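Local coordinates for organic hydroperoxide resistance protein (Deinococcus radiodurans, PDB 1USP) that probably protects the cell by reducing organic hydroperoxides with a reactive cysteine pair, as in other members of the OsmC/Ohr family, at residues A[96-101]-A[133-138]; A[56-61]-A[115-120]. All coordinates share one frame; numbering follows the deposited sequence.

Interaction 1 of 2, residues A[96-101]-A[133-138]; sequences VELEGH and VRLKVR
From Glu-97 against Arg-134 to Gly-100 against Val-137, the two strands run parallel at an axis angle of 19°, joined by five backbone hydrogen bonds from Arg-134 N to Val-96 O through to Arg-138 N to Gly-100 O. Charged side chains line the face that carries Glu-97, Glu-99, Arg-134 and Lys-136. NE (3.0 Å) and NH2 (3.1 Å) of Arg-134 both donate to the single oxygen OE2 of Glu-97, with NE meeting the anti lone pair; the guanidinium and carboxylate planes stand 66° apart. With CG between its own backbone N and carbonyl carbon (chi1 65°) and the chain extended beyond, Glu-97 holds its carboxylate between Arg-134 and Lys-136, and Glu-97 OE1 takes Lys-136 NZ at 3.0 Å from above the carboxylate plane. That ammonium also makes a weak bond to Glu-99 OE1. Arg-82, on the neighbouring strand 78-88, forms salt bridges with both glutamates, and Asp-95 with Arg-134 NH1. This pairing puts strand 134-137 at one edge of the mixed sheet in the OsmC-like fold, with 91-101 in the middle. On the other face Leu-98 CD1 touches Val-133 CG1 (4.0 Å) and Leu-135 CD2 (4.1 Å), and the leucine side chains run alongside each other in the same direction. Tyr-54 and Phe-58 of helix 46-68 pack over Leu-98.

Interaction 2 of 2, residues A[56-61]-A[115-120]; sequences ACFQGA and HAAHEV
Phe-58 and Ala-61, one helical turn apart, meet Ala-117, His-118 and Val-120 where helix 46-68 passes helix 107-120 at 107°, with 8.6 Å between the local axes. Along the first helix, Cys-57 comes first and turns its sulfur elsewhere, into the disulfide with Cys-121, the residue that directly follows segment 115-120. Next, Phe-58 reaches across with its ring. The methyl of Ala-117 sits over one face, its CB 3.9 Å from the Phe-58 ring centroid and 18° off the normal, which makes a CH-pi contact. At the tip of the ring, Phe-58 CZ lies 3.5 Å from His-118 N and 3.7 Å from His-118 CB, close against the backbone of the second helix. The imidazole of His-118, with CG anti to its backbone N (chi1 -168°), swings past this tip and presents its edge to CZ. Further along, Ala-61 aims its methyl at the other helix: CB stands 3.9 Å from Ala-117 CB and 3.7 Å from Ala-117 O. Ala-61 CB also meets Val-120 CG1 at 4.0 Å, and Val-120 packs on an aromatic side chain of the other subunit as well. Small alanines on both helices thus permit a close approach, while the Phe-58 ring spans the gap beside the alanine pair, ending against the His-118 backbone. A glycerol, probably from the crystallisation liquor, lies near Ala-61. The crossing places Cys-57 next to the residue that follows helix 107-120, and the resulting Cys-57 to Cys-121 disulfide is consistent with the two-cysteine redox site of Ohr proteins.

How the interactions relate
Interactions 1 and 2 have centres 11 Å apart and share one hydrophobic core, the sheet lying on one side and the two helices on the other. Leu-98 CD1 packs on Phe-58 CE1 at 3.7 Å, and Leu-135 CD2 lies 3.8 Å from His-118 CD2, so the apolar face of the strand pair bears directly on the helix crossing. Along the chain the segments alternate: 56-61, 96-101, 115-120, then 133-138. Helix 107-120 follows strand 91-101, and the chain then returns to place strand 134-137 beside that strand. The sheet thus packs against helix 46-68, which carries Cys-57, and helix 107-120, which ends one residue before Cys-121. With Phe-58, neighbour of Cys-57, resting on the strands, the probable redox site is built beside the core.

Interaction 1 of 2, residues A[96-101]-A[133-138]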
loop_
_atom_site.group_PDB
_atom_site.type_symbol
_atom_site.label_atom_id
_atom_site.label_comp_id
_atom_site.label_asym_id
_atom_site.label_seq_id
_atom_site.Cartn_x
_atom_site.Cartn_y
_atom_site.Cartn_z
ATOM N N VAL A 96 8.338 1.295 -9.065
ATOM C CA VAL A 96 8.748 1.631 -7.704
ATOM C C VAL A 96 10.240 1.915 -7.553
ATOM O O VAL A 96 11.072 1.127 -7.977
ATOM C CB VAL A 96 8.395 0.485 -6.729
ATOM C CG1 VAL A 96 8.905 0.792 -5.304
ATOM C CG2 VAL A 96 6.893 0.247 -6.714
ATOM N N GLU A 97 10.581 3.025 -6.921
ATOM C CA GLU A 97 11.952 3.200 -6.444
ATOM C C GLU A 97 11.985 3.599 -5.000
ATOM O O GLU A 97 11.092 4.292 -4.504
ATOM C CB GLU A 97 12.774 4.125 -7.333
ATOM C CG GLU A 97 12.371 5.564 -7.422
ATOM C CD GLU A 97 13.319 6.353 -8.326
ATOM O OE1 GLU A 97 13.738 7.450 -7.946
ATOM O OE2 GLU A 97 13.646 5.876 -9.429
ATOM N N LEU A 98 13.001 3.112 -4.301
ATOM C CA LEU A 98 13.168 3.382 -2.881
ATOM C C LEU A 98 14.521 4.027 -2.699
ATOM O O LEU A 98 15.521 3.482 -3.151
ATOM C CB LEU A 98 13.078 2.105 -2.089
ATOM C CG LEU A 98 11.795 1.302 -2.352
ATOM C CD1 LEU A 98 11.906 -0.060 -1.771
ATOM C CD2 LEU A 98 10.575 2.027 -1.801
ATOM N N GLU A 99 14.546 5.191 -2.054
ATOM C CA GLU A 99 15.769 5.980 -1.894
ATOM C C GLU A 99 16.028 6.232 -0.433
ATOM O O GLU A 99 15.248 6.909 0.218
ATOM C CB GLU A 99 15.643 7.319 -2.638
ATOM C CG GLU A 99 16.876 8.227 -2.559
ATOM C CD GLU A 99 16.682 9.531 -3.310
ATOM O OE1 GLU A 99 16.531 9.502 -4.547
ATOM O OE2 GLU A 99 16.669 10.596 -2.666
ATOM N N GLY A 100 17.146 5.725 0.080
ATOM C CA GLY A 100 17.517 5.956 1.457
ATOM C C GLY A 100 18.523 7.085 1.635
ATOM O O GLY A 100 19.330 7.370 0.757
ATOM N N HIS A 101 18.471 7.709 2.801
ATOM C CA HIS A 101 19.467 8.696 3.236
ATOM C C HIS A 101 19.773 8.439 4.701
ATOM O O HIS A 101 18.884 8.445 5.530
ATOM C CB HIS A 101 18.968 10.128 3.039
ATOM C CG HIS A 101 19.965 11.168 3.439
ATOM N ND1 HIS A 101 20.774 11.817 2.530
ATOM C CD2 HIS A 101 20.314 11.645 4.660
ATOM C CE1 HIS A 101 21.566 12.661 3.170
ATOM N NE2 HIS A 101 21.312 12.570 4.465
ATOM N N VAL A 133 11.929 -3.075 -8.875
ATOM C CA VAL A 133 12.196 -2.108 -7.833
ATOM C C VAL A 133 13.624 -1.563 -8.005
ATOM O O VAL A 133 14.536 -2.300 -8.310
ATOM C CB VAL A 133 12.023 -2.739 -6.419
ATOM C CG1 VAL A 133 12.359 -1.736 -5.332
ATOM C CG2 VAL A 133 10.599 -3.264 -6.231
ATOM N N ARG A 134 13.783 -0.260 -7.847
ATOM C CA ARG A 134 15.081 0.386 -7.892
ATOM C C ARG A 134 15.450 0.839 -6.498
ATOM O O ARG A 134 14.705 1.597 -5.882
ATOM C CB ARG A 134 15.024 1.589 -8.836
ATOM C CG ARG A 134 14.690 1.222 -10.268
ATOM C CD ARG A 134 14.796 2.367 -11.266
ATOM N NE ARG A 134 13.769 3.409 -11.098
ATOM C CZ ARG A 134 12.477 3.264 -11.387
ATOM N NH1 ARG A 134 12.015 2.126 -11.867
ATOM N NH2 ARG A 134 11.633 4.273 -11.184
ATOM N N LEU A 135 16.589 0.375 -5.997
ATOM C CA LEU A 135 17.122 0.789 -4.695
ATOM C C LEU A 135 18.222 1.816 -4.890
ATOM O O LEU A 135 19.170 1.588 -5.649
ATOM C CB LEU A 135 17.725 -0.387 -3.945
ATOM C CG LEU A 135 16.848 -1.609 -3.698
ATOM C CD1 LEU A 135 17.652 -2.692 -3.031
ATOM C CD2 LEU A 135 15.645 -1.219 -2.876
ATOM N N LYS A 136 18.104 2.925 -4.170
ATOM C CA LYS A 136 18.992 4.066 -4.321
ATOM C C LYS A 136 19.446 4.549 -2.950
ATOM O O LYS A 136 18.749 4.383 -1.953
ATOM C CB LYS A 136 18.280 5.207 -5.067
ATOM C CG LYS A 136 17.589 4.781 -6.381
ATOM C CD LYS A 136 17.206 5.953 -7.341
ATOM C CE LYS A 136 17.275 7.343 -6.692
ATOM N NZ LYS A 136 16.585 8.411 -7.482
ATOM N N VAL A 137 20.627 5.145 -2.907
ATOM C CA VAL A 137 21.110 5.824 -1.713
ATOM C C VAL A 137 21.478 7.246 -2.134
ATOM O O VAL A 137 22.186 7.446 -3.112
ATOM C CB VAL A 137 22.330 5.095 -1.101
ATOM C CG1 VAL A 137 23.015 5.964 -0.053
ATOM C CG2 VAL A 137 21.900 3.759 -0.501
ATOM N N ARG A 138 20.955 8.225 -1.414
ATOM C CA ARG A 138 21.333 9.621 -1.596
ATOM C C ARG A 138 22.437 9.946 -0.571
ATOM O O ARG A 138 23.395 10.661 -0.883
ATOM C CB ARG A 138 20.082 10.492 -1.421
ATOM C CG ARG A 138 20.283 11.992 -1.566
ATOM C CD ARG A 138 19.000 12.810 -1.363
ATOM N NE ARG A 138 18.456 12.624 -0.016
ATOM C CZ ARG A 138 17.649 13.472 0.620
ATOM N NH1 ARG A 138 17.257 14.608 0.056
ATOM N NH2 ARG A 138 17.222 13.173 1.846
#

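Interaction 2 of 2, residues A[56-61]-A[115-120]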
loop_
_atom_site.group_PDB
_atom_site.type_symbol
_atom_site.label_atom_id
_atom_site.label_comp_id
_atom_site.label_asym_id
_atom_site.label_seq_id
_atom_site.Cartn_x
_atom_site.Cartn_y
_atom_site.Cartn_z
ATOM N N ALA A 56 7.336 2.992 4.963
ATOM C CA ALA A 56 7.195 2.613 6.371
ATOM C C ALA A 56 7.713 1.183 6.630
ATOM O O ALA A 56 8.345 0.910 7.654
ATOM C CB ALA A 56 5.743 2.748 6.797
ATOM N N CYS A 57 7.453 0.286 5.681
ATOM C CA CYS A 57 7.847 -1.122 5.779
ATOM C C CYS A 57 9.364 -1.254 5.748
ATOM O O CYS A 57 9.948 -2.065 6.461
ATOM C CB CYS A 57 7.235 -1.897 4.603
ATOM S SG CYS A 57 7.480 -3.692 4.668
ATOM N N PHE A 58 10.000 -0.447 4.906
ATOM C CA PHE A 58 11.465 -0.423 4.828
ATOM C C PHE A 58 12.069 0.088 6.119
ATOM O O PHE A 58 13.092 -0.391 6.538
ATOM C CB PHE A 58 11.951 0.425 3.651
ATOM C CG PHE A 58 12.711 -0.353 2.629
ATOM C CD1 PHE A 58 12.131 -1.447 2.013
ATOM C CD2 PHE A 58 14.016 -0.006 2.289
ATOM C CE1 PHE A 58 12.839 -2.179 1.076
ATOM C CE2 PHE A 58 14.708 -0.728 1.343
ATOM C CZ PHE A 58 14.121 -1.814 0.745
ATOM N N GLN A 59 11.428 1.062 6.750
ATOM C CA GLN A 59 11.876 1.563 8.042
ATOM C C GLN A 59 11.747 0.501 9.134
ATOM O O GLN A 59 12.641 0.372 9.972
ATOM C CB GLN A 59 11.117 2.840 8.440
ATOM C CG GLN A 59 11.647 4.096 7.764
ATOM C CD GLN A 59 12.979 4.587 8.356
ATOM O OE1 GLN A 59 13.572 3.916 9.200
ATOM N NE2 GLN A 59 13.443 5.757 7.907
ATOM N N GLY A 60 10.656 -0.260 9.122
ATOM C CA GLY A 60 10.493 -1.388 10.033
ATOM C C GLY A 60 11.549 -2.449 9.778
ATOM O O GLY A 60 12.150 -3.009 10.715
ATOM N N ALA A 61 11.807 -2.709 8.500
ATOM C CA ALA A 61 12.842 -3.671 8.111
ATOM C C ALA A 61 14.239 -3.225 8.571
ATOM O O ALA A 61 15.067 -4.054 8.957
ATOM C CB ALA A 61 12.821 -3.885 6.649
ATOM N N HIS A 115 19.941 -3.162 0.946
ATOM C CA HIS A 115 19.778 -4.530 0.456
ATOM C C HIS A 115 19.221 -5.445 1.537
ATOM O O HIS A 115 18.355 -6.287 1.273
ATOM C CB HIS A 115 21.111 -5.055 -0.084
ATOM C CG HIS A 115 21.512 -4.434 -1.385
ATOM N ND1 HIS A 115 21.163 -4.970 -2.600
ATOM C CD2 HIS A 115 22.207 -3.306 -1.662
ATOM C CE1 HIS A 115 21.662 -4.226 -3.568
ATOM N NE2 HIS A 115 22.296 -3.206 -3.027
ATOM N N ALA A 116 19.706 -5.256 2.758
ATOM C CA ALA A 116 19.242 -5.998 3.918
ATOM C C ALA A 116 17.752 -5.787 4.191
ATOM O O ALA A 116 17.008 -6.736 4.438
ATOM C CB ALA A 116 20.067 -5.591 5.143
ATOM N N ALA A 117 17.328 -4.533 4.146
ATOM C CA ALA A 117 15.936 -4.182 4.298
ATOM C C ALA A 117 15.102 -4.773 3.175
ATOM O O ALA A 117 14.005 -5.246 3.418
ATOM C CB ALA A 117 15.781 -2.689 4.325
ATOM N N HIS A 118 15.638 -4.761 1.956
ATOM C CA HIS A 118 14.920 -5.263 0.791
ATOM C C HIS A 118 14.643 -6.766 0.876
ATOM O O HIS A 118 13.651 -7.264 0.337
ATOM C CB HIS A 118 15.692 -4.962 -0.495
ATOM C CG HIS A 118 14.893 -5.195 -1.743
ATOM N ND1 HIS A 118 15.163 -6.220 -2.630
ATOM C CD2 HIS A 118 13.821 -4.542 -2.247
ATOM C CE1 HIS A 118 14.308 -6.162 -3.636
ATOM N NE2 HIS A 118 13.481 -5.158 -3.424
ATOM N N GLU A 119 15.550 -7.469 1.535
ATOM C CA GLU A 119 15.442 -8.895 1.728
ATOM C C GLU A 119 14.345 -9.198 2.739
ATOM O O GLU A 119 13.656 -10.188 2.606
ATOM C CB GLU A 119 16.781 -9.470 2.209
ATOM C CG GLU A 119 16.696 -10.932 2.622
ATOM C CD GLU A 119 17.551 -11.856 1.785
ATOM O OE1 GLU A 119 17.627 -11.660 0.556
ATOM O OE2 GLU A 119 18.129 -12.809 2.361
ATOM N N VAL A 120 14.196 -8.335 3.740
ATOM C CA VAL A 120 13.281 -8.571 4.857
ATOM C C VAL A 120 11.864 -8.025 4.626
ATOM O O VAL A 120 10.876 -8.652 5.009
ATOM C CB VAL A 120 13.876 -7.976 6.162
ATOM C CG1 VAL A 120 12.825 -7.858 7.252
ATOM C CG2 VAL A 120 15.028 -8.826 6.621
#